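Local coordinates for enterotoxin type A (Staphylococcus aureus, PDB 1ESF), which acts as a superantigen, binding MHC class II and T-cell receptor molecules to activate the host immune system, and causes staphylococcal food poisoning, at residues T51-G56 and D66-F71. Numbering follows the deposited sequence.
Sequences TILFKG and DLLVDF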
loop_
_atom_site.group_PDB
_atom_site.type_symbol
_atom_site.label_atom_id
_atom_site.label_comp_id
_atom_site.label_asym_id
_atom_site.label_seq_id
_atom_site.Cartn_x
_atom_site.Cartn_y
_atom_site.Cartn_z
ATOM N N THR A 51 -18.261 2.707 -4.615
ATOM C CA THR A 51 -17.201 2.616 -5.629
ATOM C C THR A 51 -17.189 3.844 -6.597
ATOM O O THR A 51 -18.111 4.653 -6.584
ATOM C CB THR A 51 -17.339 1.246 -6.512
ATOM O OG1 THR A 51 -18.462 1.316 -7.410
ATOM C CG2 THR A 51 -17.495 -0.011 -5.623
ATOM N N ILE A 52 -16.102 4.042 -7.343
ATOM C CA ILE A 52 -16.067 5.064 -8.396
ATOM C C ILE A 52 -15.514 4.264 -9.578
ATOM O O ILE A 52 -14.540 3.478 -9.435
ATOM C CB ILE A 52 -15.187 6.283 -8.121
ATOM C CG1 ILE A 52 -15.806 7.163 -7.038
ATOM C CG2 ILE A 52 -15.033 7.075 -9.418
ATOM C CD1 ILE A 52 -14.866 8.269 -6.493
ATOM N N LEU A 53 -16.183 4.400 -10.718
ATOM C CA LEU A 53 -15.810 3.667 -11.896
ATOM C C LEU A 53 -15.203 4.597 -12.899
ATOM O O LEU A 53 -15.832 5.562 -13.286
ATOM C CB LEU A 53 -17.040 2.973 -12.485
ATOM C CG LEU A 53 -16.839 2.449 -13.901
ATOM C CD1 LEU A 53 -15.810 1.318 -13.914
ATOM C CD2 LEU A 53 -18.178 1.980 -14.459
ATOM N N PHE A 54 -13.945 4.333 -13.242
ATOM C CA PHE A 54 -13.194 5.091 -14.241
ATOM C C PHE A 54 -13.284 4.373 -15.580
ATOM O O PHE A 54 -12.536 3.435 -15.863
ATOM C CB PHE A 54 -11.718 5.284 -13.846
ATOM C CG PHE A 54 -11.511 6.273 -12.738
ATOM C CD1 PHE A 54 -11.655 5.886 -11.418
ATOM C CD2 PHE A 54 -11.251 7.595 -13.020
ATOM C CE1 PHE A 54 -11.559 6.798 -10.389
ATOM C CE2 PHE A 54 -11.156 8.516 -11.989
ATOM C CZ PHE A 54 -11.313 8.116 -10.667
ATOM N N LYS A 55 -14.239 4.819 -16.394
ATOM C CA LYS A 55 -14.491 4.274 -17.718
ATOM C C LYS A 55 -13.388 4.595 -18.725
ATOM O O LYS A 55 -13.080 5.772 -18.953
ATOM C CB LYS A 55 -15.806 4.832 -18.218
ATOM C CG LYS A 55 -16.985 4.369 -17.425
ATOM C CD LYS A 55 -18.109 5.308 -17.701
ATOM C CE LYS A 55 -19.425 4.586 -17.659
ATOM N NZ LYS A 55 -20.443 5.445 -18.333
ATOM N N GLY A 56 -12.811 3.553 -19.331
ATOM C CA GLY A 56 -11.743 3.735 -20.299
ATOM C C GLY A 56 -10.444 4.236 -19.679
ATOM O O GLY A 56 -9.629 4.856 -20.358
ATOM N N ASP A 66 -11.314 -0.480 -18.128
ATOM C CA ASP A 66 -11.921 0.234 -17.015
ATOM C C ASP A 66 -11.244 -0.073 -15.659
ATOM O O ASP A 66 -10.735 -1.168 -15.421
ATOM C CB ASP A 66 -13.382 -0.106 -16.888
ATOM C CG ASP A 66 -14.208 0.301 -18.082
ATOM O OD1 ASP A 66 -13.757 0.993 -19.010
ATOM O OD2 ASP A 66 -15.369 -0.102 -18.080
ATOM N N LEU A 67 -11.242 0.925 -14.782
ATOM C CA LEU A 67 -10.671 0.789 -13.444
ATOM C C LEU A 67 -11.773 1.054 -12.420
ATOM O O LEU A 67 -12.402 2.114 -12.435
ATOM C CB LEU A 67 -9.487 1.759 -13.200
ATOM C CG LEU A 67 -8.817 1.591 -11.815
ATOM C CD1 LEU A 67 -8.024 0.318 -11.745
ATOM C CD2 LEU A 67 -7.880 2.702 -11.555
ATOM N N LEU A 68 -12.052 0.063 -11.576
ATOM C CA LEU A 68 -13.064 0.212 -10.541
ATOM C C LEU A 68 -12.392 0.397 -9.176
ATOM O O LEU A 68 -11.606 -0.450 -8.793
ATOM C CB LEU A 68 -13.975 -1.013 -10.541
ATOM C CG LEU A 68 -15.047 -0.920 -9.476
ATOM C CD1 LEU A 68 -16.146 0.036 -9.952
ATOM C CD2 LEU A 68 -15.569 -2.304 -9.247
ATOM N N VAL A 69 -12.626 1.522 -8.492
ATOM C CA VAL A 69 -12.042 1.780 -7.167
ATOM C C VAL A 69 -13.068 1.592 -6.103
ATOM O O VAL A 69 -14.131 2.193 -6.123
ATOM C CB VAL A 69 -11.469 3.170 -6.994
ATOM C CG1 VAL A 69 -10.766 3.270 -5.653
ATOM C CG2 VAL A 69 -10.517 3.464 -8.112
ATOM N N ASP A 70 -12.658 0.856 -5.095
ATOM C CA ASP A 70 -13.518 0.474 -3.998
ATOM C C ASP A 70 -13.086 1.131 -2.706
ATOM O O ASP A 70 -11.926 1.024 -2.327
ATOM C CB ASP A 70 -13.356 -1.027 -3.878
ATOM C CG ASP A 70 -14.513 -1.707 -3.255
ATOM O OD1 ASP A 70 -14.665 -1.629 -2.033
ATOM O OD2 ASP A 70 -15.226 -2.394 -3.997
ATOM N N PHE A 71 -14.042 1.740 -2.016
ATOM C CA PHE A 71 -13.810 2.417 -0.752
ATOM C C PHE A 71 -14.637 1.739 0.327
ATOM O O PHE A 71 -15.446 0.904 0.041
ATOM C CB PHE A 71 -14.254 3.883 -0.821
ATOM C CG PHE A 71 -13.580 4.676 -1.887
ATOM C CD1 PHE A 71 -14.048 4.649 -3.185
ATOM C CD2 PHE A 71 -12.441 5.417 -1.588
ATOM C CE1 PHE A 71 -13.394 5.347 -4.182
ATOM C CE2 PHE A 71 -11.781 6.112 -2.558
ATOM C CZ PHE A 71 -12.252 6.082 -3.871
#
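Ile52 with Val69 and Phe54 with Leu67 form the hydrogen-bonded pairs of an antiparallel β-hairpin, the axes of its strands 51-54 and 66-70 coming within 4.8 Å. Each pair shares two backbone bonds; Phe54 N to Leu67 O is 2.8 Å. Asp66 adds a side-chain bond where strand 51-54 ends. Its CB passes near Phe54 O and lies 4.1 Å from Leu53 CD1; CG lies near Lys55 CA; OD1 accepts Gly56 N at 2.7 Å, an almost straight bond (170° at the hydrogen) that reaches the carboxylate from above its plane. In Asp66, chi1 -63° sets CG beside the backbone N and chi2 -8° turns OD1 to Gly56, while OD2 takes Thr100 N, so both oxygens are held. On the Phe54 face, the ring turns its edge to Leu67 O, and CE1 meets Val69 CG2 at 4.2 Å. Further along, Ile52 CD1 touches Phe71 CE1 at 4.0 Å. On the other face, Leu68 CD1 meets both Leu53 CB (4.0 Å) and Thr51 OG1 (3.7 Å), the latter hydroxyl bonding to Leu48 O, and Asp70 OD1 forms a salt bridge with Arg214 of the β-grasp domain. Strands 51-54 and 66-70 are neighbours in the five-stranded OB-fold β-barrel, and strand 66-70 pairs in parallel with strand 104-113; Ile52 and Phe71 pack on helix 74-80, Phe54 and Leu67 on strand 85-92.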